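Local coordinates for probable aminotransferase (Pseudomonas aeruginosa, PDB 5YKR), which belongs to the class-III aminotransferases, dimeric pyridoxal-phosphate-dependent proteins, and carries its cofactor covalently attached to the chain, at residues A[232-237]-A[380-385]; A[309-314]-A[323-328]; A[389-394]-A[398-403]. All coordinates share one frame; numbering follows the deposited sequence.

Contact 1. Residues A[232-237]-A[380-385]; sequences VGMVPP and TRIGAR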
loop_
_atom_site.group_PDB
_atom_site.type_symbol
_atom_site.label_atom_id
_atom_site.label_comp_id
_atom_site.label_asym_id
_atom_site.label_seq_id
_atom_site.Cartn_x
_atom_site.Cartn_y
_atom_site.Cartn_z
ATOM N N VAL A 232 8.362 -20.458 -3.347
ATOM C CA VAL A 232 8.140 -21.632 -4.208
ATOM C C VAL A 232 8.612 -22.859 -3.448
ATOM O O VAL A 232 9.440 -23.653 -3.921
ATOM C CB VAL A 232 8.806 -21.418 -5.608
ATOM C CG1 VAL A 232 10.331 -21.254 -5.501
ATOM C CG2 VAL A 232 8.391 -22.502 -6.559
ATOM N N GLY A 233 8.188 -22.953 -2.190
ATOM C CA GLY A 233 9.025 -23.652 -1.241
ATOM C C GLY A 233 10.319 -22.864 -1.029
ATOM O O GLY A 233 10.456 -21.714 -1.498
ATOM N N MET A 234 11.275 -23.481 -0.365
ATOM C CA MET A 234 12.534 -22.810 -0.072
ATOM C C MET A 234 13.654 -23.225 -0.987
ATOM O O MET A 234 13.895 -24.394 -1.156
ATOM C CB MET A 234 12.943 -23.079 1.365
ATOM C CG MET A 234 12.081 -22.343 2.345
ATOM S SD MET A 234 12.522 -22.775 4.069
ATOM C CE MET A 234 11.412 -21.657 4.842
ATOM N N VAL A 235 14.332 -22.250 -1.578
ATOM C CA VAL A 235 15.475 -22.492 -2.461
ATOM C C VAL A 235 16.698 -21.823 -1.855
ATOM O O VAL A 235 16.868 -20.577 -1.915
ATOM C CB VAL A 235 15.249 -21.981 -3.906
ATOM C CG1 VAL A 235 16.427 -22.435 -4.775
ATOM C CG2 VAL A 235 13.889 -22.439 -4.449
ATOM N N PRO A 236 17.564 -22.617 -1.228
ATOM C CA PRO A 236 18.763 -22.002 -0.687
ATOM C C PRO A 236 19.735 -21.521 -1.747
ATOM O O PRO A 236 19.812 -22.114 -2.840
ATOM C CB PRO A 236 19.434 -23.182 0.073
ATOM C CG PRO A 236 18.393 -24.203 0.223
ATOM C CD PRO A 236 17.479 -24.051 -0.936
ATOM N N PRO A 237 20.478 -20.459 -1.484
ATOM C CA PRO A 237 21.572 -20.073 -2.363
ATOM C C PRO A 237 22.690 -21.129 -2.305
ATOM O O PRO A 237 23.000 -21.667 -1.242
ATOM C CB PRO A 237 21.998 -18.715 -1.793
ATOM C CG PRO A 237 21.709 -18.822 -0.338
ATOM C CD PRO A 237 20.479 -19.679 -0.221
ATOM N N THR A 380 13.360 -27.853 5.031
ATOM C CA THR A 380 14.381 -26.811 5.151
ATOM C C THR A 380 13.977 -25.786 6.209
ATOM O O THR A 380 12.807 -25.517 6.378
ATOM C CB THR A 380 14.570 -26.108 3.793
ATOM O OG1 THR A 380 14.969 -27.097 2.827
ATOM C CG2 THR A 380 15.621 -25.024 3.833
ATOM N N ARG A 381 14.960 -25.210 6.910
ATOM C CA ARG A 381 14.708 -24.157 7.910
ATOM C C ARG A 381 15.634 -22.969 7.644
ATOM O O ARG A 381 16.829 -23.121 7.343
ATOM C CB ARG A 381 14.922 -24.694 9.330
ATOM C CG ARG A 381 14.740 -23.621 10.410
ATOM C CD ARG A 381 14.746 -24.190 11.802
ATOM N NE ARG A 381 16.084 -24.618 12.196
ATOM C CZ ARG A 381 16.990 -23.845 12.769
ATOM N NH1 ARG A 381 16.737 -22.544 13.023
ATOM N NH2 ARG A 381 18.166 -24.374 13.117
ATOM N N ILE A 382 15.060 -21.768 7.736
ATOM C CA ILE A 382 15.815 -20.523 7.786
ATOM C C ILE A 382 15.375 -19.795 9.045
ATOM O O ILE A 382 14.314 -19.159 9.095
ATOM C CB ILE A 382 15.680 -19.641 6.525
ATOM C CG1 ILE A 382 14.287 -19.557 5.995
ATOM C CG2 ILE A 382 16.621 -20.166 5.495
ATOM C CD1 ILE A 382 14.149 -18.372 5.057
ATOM N N GLY A 383 16.177 -19.965 10.101
ATOM C CA GLY A 383 15.848 -19.339 11.364
ATOM C C GLY A 383 14.529 -19.824 11.941
ATOM O O GLY A 383 14.395 -20.996 12.269
ATOM N N ALA A 384 13.565 -18.917 12.050
ATOM C CA ALA A 384 12.251 -19.184 12.604
ATOM C C ALA A 384 11.263 -19.831 11.646
ATOM O O ALA A 384 10.131 -20.156 12.057
ATOM C CB ALA A 384 11.653 -17.903 13.136
ATOM N N ARG A 385 11.641 -19.997 10.360
ATOM C CA ARG A 385 10.700 -20.388 9.324
ATOM C C ARG A 385 11.099 -21.757 8.758
ATOM O O ARG A 385 12.259 -21.942 8.398
ATOM C CB ARG A 385 10.728 -19.301 8.214
ATOM C CG ARG A 385 9.681 -19.408 7.140
ATOM C CD ARG A 385 9.921 -18.357 6.069
ATOM N NE ARG A 385 8.789 -18.369 5.148
ATOM C CZ ARG A 385 7.651 -17.646 5.314
ATOM N NH1 ARG A 385 7.507 -16.801 6.326
ATOM N NH2 ARG A 385 6.642 -17.852 4.503
HETATM O O HOH W 1 13.745 -26.625 0.497
#
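The guanidinium of Arg385 meets the methyl CE of Met234 at its edge, near its plane, while the guanidinium of Arg381 uses its edge within the same segment. There Arg381 NH1 donates to Gly383 O at 2.9 Å, with the acceptor in the plane of the guanidinium. The bond is nearly straight, its N-H...O angle 166°. Both arginines belong to a beta hairpin whose type II' turn runs from Ile382 to Arg385, with Gly383 and Ala384 at its centre; it joins strands 378-382 and 385-389 of the antiparallel three-stranded sheet. Met234, from the loop between strand 220-225 and helix 241-251, carries the contact. With CG beside its backbone N (chi1 -72°) and the chain extended from there, it runs out past Thr380 in the opposite direction to that side chain. Its SD lies 3.6 Å from Thr380 O and 3.8 Å from Thr380 CG2. Beyond the sulfur, Met234 CE packs over one side of the hairpin, 3.7 Å from Ile382 CG1 and the same distance from Arg385 CG, on the aliphatic part of the arginine. The charged end goes on to Ser85, which accepts from NH1; Arg381 NE makes a salt bridge with Glu363. No direct hydrogen bond joins the two segments. A water takes that role, donating to Met234 O at 2.8 Å and lying 2.7 Å from Thr380 OG1.

Contact 2. Residues A[309-314]-A[323-328]; sequences AVLPHF and FGFGGT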
loop_
_atom_site.group_PDB
_atom_site.type_symbol
_atom_site.label_atom_id
_atom_site.label_comp_id
_atom_site.label_asym_id
_atom_site.label_seq_id
_atom_site.Cartn_x
_atom_site.Cartn_y
_atom_site.Cartn_z
ATOM N N ALA A 309 21.153 13.048 -7.393
ATOM C CA ALA A 309 21.544 13.753 -8.599
ATOM C C ALA A 309 20.514 13.643 -9.701
ATOM O O ALA A 309 20.599 14.412 -10.670
ATOM C CB ALA A 309 22.888 13.256 -9.041
ATOM N N VAL A 310 19.565 12.717 -9.633
ATOM C CA VAL A 310 18.428 12.675 -10.551
ATOM C C VAL A 310 17.115 13.095 -9.917
ATOM O O VAL A 310 16.108 13.251 -10.633
ATOM C CB VAL A 310 18.294 11.277 -11.244
ATOM C CG1 VAL A 310 19.482 11.026 -12.163
ATOM C CG2 VAL A 310 18.107 10.127 -10.234
ATOM N N LEU A 311 17.061 13.250 -8.599
ATOM C CA LEU A 311 15.872 13.699 -7.858
ATOM C C LEU A 311 16.412 14.541 -6.696
ATOM O O LEU A 311 16.612 14.076 -5.565
ATOM C CB LEU A 311 15.036 12.532 -7.389
ATOM C CG LEU A 311 13.752 12.928 -6.679
ATOM C CD1 LEU A 311 12.894 13.886 -7.479
ATOM C CD2 LEU A 311 12.997 11.660 -6.316
ATOM N N PRO A 312 16.673 15.820 -6.961
ATOM C CA PRO A 312 17.308 16.647 -5.946
ATOM C C PRO A 312 16.410 16.931 -4.736
ATOM O O PRO A 312 15.181 16.879 -4.801
ATOM C CB PRO A 312 17.554 17.952 -6.663
ATOM C CG PRO A 312 17.648 17.613 -8.099
ATOM C CD PRO A 312 16.647 16.491 -8.287
ATOM N N HIS A 313 17.081 17.183 -3.615
ATOM C CA HIS A 313 16.351 17.648 -2.431
ATOM C C HIS A 313 15.513 18.874 -2.804
ATOM O O HIS A 313 15.915 19.736 -3.594
ATOM C CB HIS A 313 17.360 17.990 -1.320
ATOM C CG HIS A 313 18.040 16.777 -0.811
ATOM N ND1 HIS A 313 17.394 15.847 -0.022
ATOM C CD2 HIS A 313 19.293 16.295 -1.061
ATOM C CE1 HIS A 313 18.233 14.859 0.233
ATOM N NE2 HIS A 313 19.380 15.089 -0.409
ATOM N N PHE A 314 14.318 18.918 -2.244
ATOM C CA PHE A 314 13.326 19.936 -2.676
ATOM C C PHE A 314 13.789 21.318 -2.279
ATOM O O PHE A 314 14.304 21.519 -1.171
ATOM C CB PHE A 314 11.975 19.611 -2.021
ATOM C CG PHE A 314 10.790 20.212 -2.687
ATOM C CD1 PHE A 314 10.290 19.666 -3.882
ATOM C CD2 PHE A 314 10.171 21.292 -2.138
ATOM C CE1 PHE A 314 9.173 20.190 -4.478
ATOM C CE2 PHE A 314 9.043 21.853 -2.727
ATOM C CZ PHE A 314 8.542 21.303 -3.887
ATOM N N PHE A 323 6.568 12.909 -8.017
ATOM C CA PHE A 323 7.635 12.225 -8.786
ATOM C C PHE A 323 7.330 10.728 -9.058
ATOM O O PHE A 323 8.211 9.959 -9.383
ATOM C CB PHE A 323 9.026 12.396 -8.143
ATOM C CG PHE A 323 9.363 13.834 -7.846
ATOM C CD1 PHE A 323 9.678 14.724 -8.871
ATOM C CD2 PHE A 323 9.443 14.275 -6.535
ATOM C CE1 PHE A 323 10.033 16.031 -8.609
ATOM C CE2 PHE A 323 9.784 15.578 -6.281
ATOM C CZ PHE A 323 10.060 16.477 -7.312
ATOM N N GLY A 324 6.066 10.337 -8.967
ATOM C CA GLY A 324 5.649 8.992 -9.345
ATOM C C GLY A 324 5.653 7.952 -8.236
ATOM O O GLY A 324 5.359 6.778 -8.497
ATOM N N PHE A 325 6.043 8.356 -7.006
ATOM C CA PHE A 325 6.114 7.361 -5.927
ATOM C C PHE A 325 5.816 8.100 -4.608
ATOM O O PHE A 325 5.529 9.287 -4.582
ATOM C CB PHE A 325 7.477 6.627 -5.902
ATOM C CG PHE A 325 8.668 7.464 -5.522
ATOM C CD1 PHE A 325 9.182 8.418 -6.379
ATOM C CD2 PHE A 325 9.296 7.260 -4.291
ATOM C CE1 PHE A 325 10.278 9.165 -6.016
ATOM C CE2 PHE A 325 10.406 7.997 -3.919
ATOM C CZ PHE A 325 10.884 8.970 -4.772
ATOM N N GLY A 326 5.917 7.367 -3.519
ATOM C CA GLY A 326 5.433 7.764 -2.188
ATOM C C GLY A 326 4.005 7.404 -2.135
ATOM O O GLY A 326 3.493 6.852 -3.125
ATOM N N GLY A 327 3.310 7.824 -1.114
ATOM C CA GLY A 327 1.902 7.522 -0.896
ATOM C C GLY A 327 1.426 8.359 0.301
ATOM O O GLY A 327 2.222 8.695 1.225
ATOM N N THR A 328 0.147 8.697 0.312
ATOM C CA THR A 328 -0.357 9.681 1.276
ATOM C C THR A 328 -0.202 9.267 2.729
ATOM O O THR A 328 0.076 10.123 3.586
ATOM C CB THR A 328 -1.793 10.057 0.933
ATOM O OG1 THR A 328 -1.884 10.440 -0.470
ATOM C CG2 THR A 328 -2.315 11.172 1.836
#
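An apolar contact through one leucine, Leu311 set against Phe323 and Phe325, joins the segment just after helix 301-310 to the loop leading into helix 333-346, at the subunit interface of this class-III aminotransferase dimer. The main element is a CH-pi interaction: CD1 of Leu311 stands almost exactly over the middle of the Phe323 ring, 3.4 Å from its centroid and 7° off the normal. All six ring carbons are therefore at similar range; Phe323 CG lies 3.6 Å from Leu311 CD1. Leu311 CD2 meets the Phe325 ring at its edge, in its plane. Leu311 thus divides its two branches between a face and an edge: with CG anti to the backbone N (chi1 -177°) the branch point is carried toward the rings, and chi2 of 53° parts the methyls between them. Phe325 also packs on Arg148 and Leu149 of helix 139-154. The second subunit grips the backbone here: Tyr43 OH of that subunit hydrogen-bonds Leu311 O, and its Trp49 NE1 bonds Phe325 O. Further along, Thr328 OG1 hydrogen-bonds the LLP side chain of the second subunit. At the edge of the Phe325 ring, CE1 comes within 3.7 Å of Leu311 CD2.

Contact 3. Residues A[389-394]-A[398-403]; sequences LFMTHA and GGEAHH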
loop_
_atom_site.group_PDB
_atom_site.type_symbol
_atom_site.label_atom_id
_atom_site.label_comp_id
_atom_site.label_asym_id
_atom_site.label_seq_id
_atom_site.Cartn_x
_atom_site.Cartn_y
_atom_site.Cartn_z
ATOM N N LEU A 389 8.987 -29.586 0.985
ATOM C CA LEU A 389 8.714 -29.618 -0.447
ATOM C C LEU A 389 8.652 -31.080 -0.847
ATOM O O LEU A 389 9.381 -31.930 -0.289
ATOM C CB LEU A 389 9.859 -28.947 -1.228
ATOM C CG LEU A 389 9.785 -27.521 -1.735
ATOM C CD1 LEU A 389 11.110 -27.132 -2.361
ATOM C CD2 LEU A 389 8.573 -27.276 -2.659
ATOM N N PHE A 390 7.837 -31.374 -1.872
ATOM C CA PHE A 390 7.594 -32.773 -2.270
ATOM C C PHE A 390 8.623 -33.245 -3.311
ATOM O O PHE A 390 8.269 -33.697 -4.401
ATOM C CB PHE A 390 6.168 -32.963 -2.794
ATOM C CG PHE A 390 5.077 -32.350 -1.948
ATOM C CD1 PHE A 390 5.138 -32.349 -0.552
ATOM C CD2 PHE A 390 3.966 -31.804 -2.551
ATOM C CE1 PHE A 390 4.117 -31.779 0.198
ATOM C CE2 PHE A 390 2.922 -31.258 -1.815
ATOM C CZ PHE A 390 3.011 -31.233 -0.439
ATOM N N MET A 391 9.896 -33.140 -2.949
ATOM C CA MET A 391 10.976 -33.702 -3.745
ATOM C C MET A 391 12.102 -34.148 -2.796
ATOM O O MET A 391 12.220 -33.679 -1.643
ATOM C CB MET A 391 11.476 -32.667 -4.766
ATOM C CG MET A 391 12.007 -31.361 -4.164
ATOM S SD MET A 391 12.366 -30.042 -5.325
ATOM C CE MET A 391 13.821 -30.713 -6.157
ATOM N N THR A 392 12.910 -35.080 -3.272
ATOM C CA THR A 392 13.883 -35.719 -2.383
ATOM C C THR A 392 15.001 -34.791 -1.854
ATOM O O THR A 392 15.441 -34.918 -0.720
ATOM C CB THR A 392 14.501 -36.952 -3.079
ATOM O OG1 THR A 392 13.461 -37.902 -3.240
ATOM C CG2 THR A 392 15.539 -37.569 -2.256
ATOM N N HIS A 393 15.441 -33.877 -2.700
ATOM C CA HIS A 393 16.624 -33.074 -2.445
ATOM C C HIS A 393 16.239 -31.588 -2.538
ATOM O O HIS A 393 15.287 -31.242 -3.201
ATOM C CB HIS A 393 17.705 -33.379 -3.483
ATOM C CG HIS A 393 18.139 -34.825 -3.520
ATOM N ND1 HIS A 393 18.908 -35.401 -2.528
ATOM C CD2 HIS A 393 17.922 -35.792 -4.438
ATOM C CE1 HIS A 393 19.139 -36.668 -2.830
ATOM N NE2 HIS A 393 18.562 -36.926 -3.993
ATOM N N ALA A 394 16.998 -30.728 -1.873
ATOM C CA ALA A 394 16.780 -29.313 -2.003
ATOM C C ALA A 394 16.828 -28.902 -3.487
ATOM O O ALA A 394 17.724 -29.317 -4.227
ATOM C CB ALA A 394 17.834 -28.544 -1.223
ATOM N N GLY A 398 14.189 -22.086 -8.552
ATOM C CA GLY A 398 12.768 -22.009 -8.458
ATOM C C GLY A 398 12.033 -22.887 -9.442
ATOM O O GLY A 398 11.000 -23.456 -9.106
ATOM N N GLY A 399 12.563 -23.008 -10.668
ATOM C CA GLY A 399 11.902 -23.838 -11.654
ATOM C C GLY A 399 11.762 -25.287 -11.182
ATOM O O GLY A 399 10.722 -25.912 -11.390
ATOM N N GLU A 400 12.813 -25.812 -10.549
ATOM C CA GLU A 400 12.804 -27.181 -9.989
ATOM C C GLU A 400 11.791 -27.307 -8.884
ATOM O O GLU A 400 10.995 -28.249 -8.787
ATOM C CB GLU A 400 14.159 -27.554 -9.419
ATOM C CG GLU A 400 15.183 -27.944 -10.425
ATOM C CD GLU A 400 16.463 -28.516 -9.829
ATOM O OE1 GLU A 400 16.583 -28.688 -8.579
ATOM O OE2 GLU A 400 17.352 -28.791 -10.647
ATOM N N ALA A 401 11.844 -26.330 -8.007
ATOM C CA ALA A 401 10.968 -26.303 -6.851
ATOM C C ALA A 401 9.514 -26.312 -7.217
ATOM O O ALA A 401 8.693 -26.923 -6.552
ATOM C CB ALA A 401 11.299 -25.114 -5.985
ATOM N N HIS A 402 9.171 -25.551 -8.271
ATOM C CA HIS A 402 7.767 -25.426 -8.693
ATOM C C HIS A 402 7.083 -26.768 -8.965
ATOM O O HIS A 402 5.885 -26.935 -8.691
ATOM C CB HIS A 402 7.694 -24.547 -9.924
ATOM C CG HIS A 402 6.311 -24.198 -10.359
ATOM N ND1 HIS A 402 5.648 -23.066 -9.940
ATOM C CD2 HIS A 402 5.504 -24.807 -11.246
ATOM C CE1 HIS A 402 4.470 -23.009 -10.537
ATOM N NE2 HIS A 402 4.349 -24.071 -11.313
ATOM N N HIS A 403 7.847 -27.731 -9.468
ATOM C CA HIS A 403 7.278 -29.077 -9.751
ATOM C C HIS A 403 6.935 -29.881 -8.517
ATOM O O HIS A 403 6.160 -30.876 -8.589
ATOM C CB HIS A 403 8.262 -29.903 -10.551
ATOM C CG HIS A 403 8.514 -29.350 -11.904
ATOM N ND1 HIS A 403 7.593 -29.489 -12.924
ATOM C CD2 HIS A 403 9.577 -28.699 -12.436
ATOM C CE1 HIS A 403 8.066 -28.905 -14.017
ATOM N NE2 HIS A 403 9.278 -28.449 -13.758
#
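Leu389 and Met391, two residues apart on the chain, both pack on the short helix 398-402. Leu389 lays its branches against Ala401: CD1 is 4.2 Å from Ala401 CB, and CD2 is 3.9 Å from Ala401 O. Met391 crosses the Glu400 side chain at about a right angle. Its SD approaches Glu400 O at 4.1 Å, and its methyl CE stops 4.2 Å from Glu400 OE1. Two torsions put it there: chi1 of 59° places CG between the backbone N and carbonyl carbon, and chi3 of -70° bends CE round toward the carboxylate.

Moving outward, an inverse gamma turn centred on Phe390 separates the two residues, with only a weak bond from Met391 N to Leu389 O. Met391 O accepts a hydrogen bond from His378 ND1. On the helix side, Asn397 OD1 bonds Glu400 N, while Glu400 OE2 forms a salt bridge with Arg396, in the connection between the segments.

No hydrogen bond crosses between the segments, so they rest on van der Waals contacts at relaxed distances, some of them against carbonyl and carboxylate oxygens. Glu400 meets the thioether crosswise, without a polar bond to it; its charge is engaged by Arg396, which would be expected to favour the ionised carboxylate.

Overall arrangement
Contacts 1 and 3 are neighbours, their centres 12 Å apart on the same side of the chain's centre. They touch where the 232-237 loop meets helix 398-402 and Leu389: Val232 O packs against Ala401 CB at 3.1 Å, and Gly233 CA lies 3.9 Å from Leu389 CD2. The strand 385-389 links them too, starting in contact 1 and ending in contact 3. Contact 2 sits on the opposite side, with its centre 36 Å from that of contact 1 and 41 Å from that of contact 3. In sequence it is nested within contact 1, as is the cofactor-bearing Lys286. Of the three, contact 2 alone adjoins the second subunit and its cofactor, the latter through Thr328.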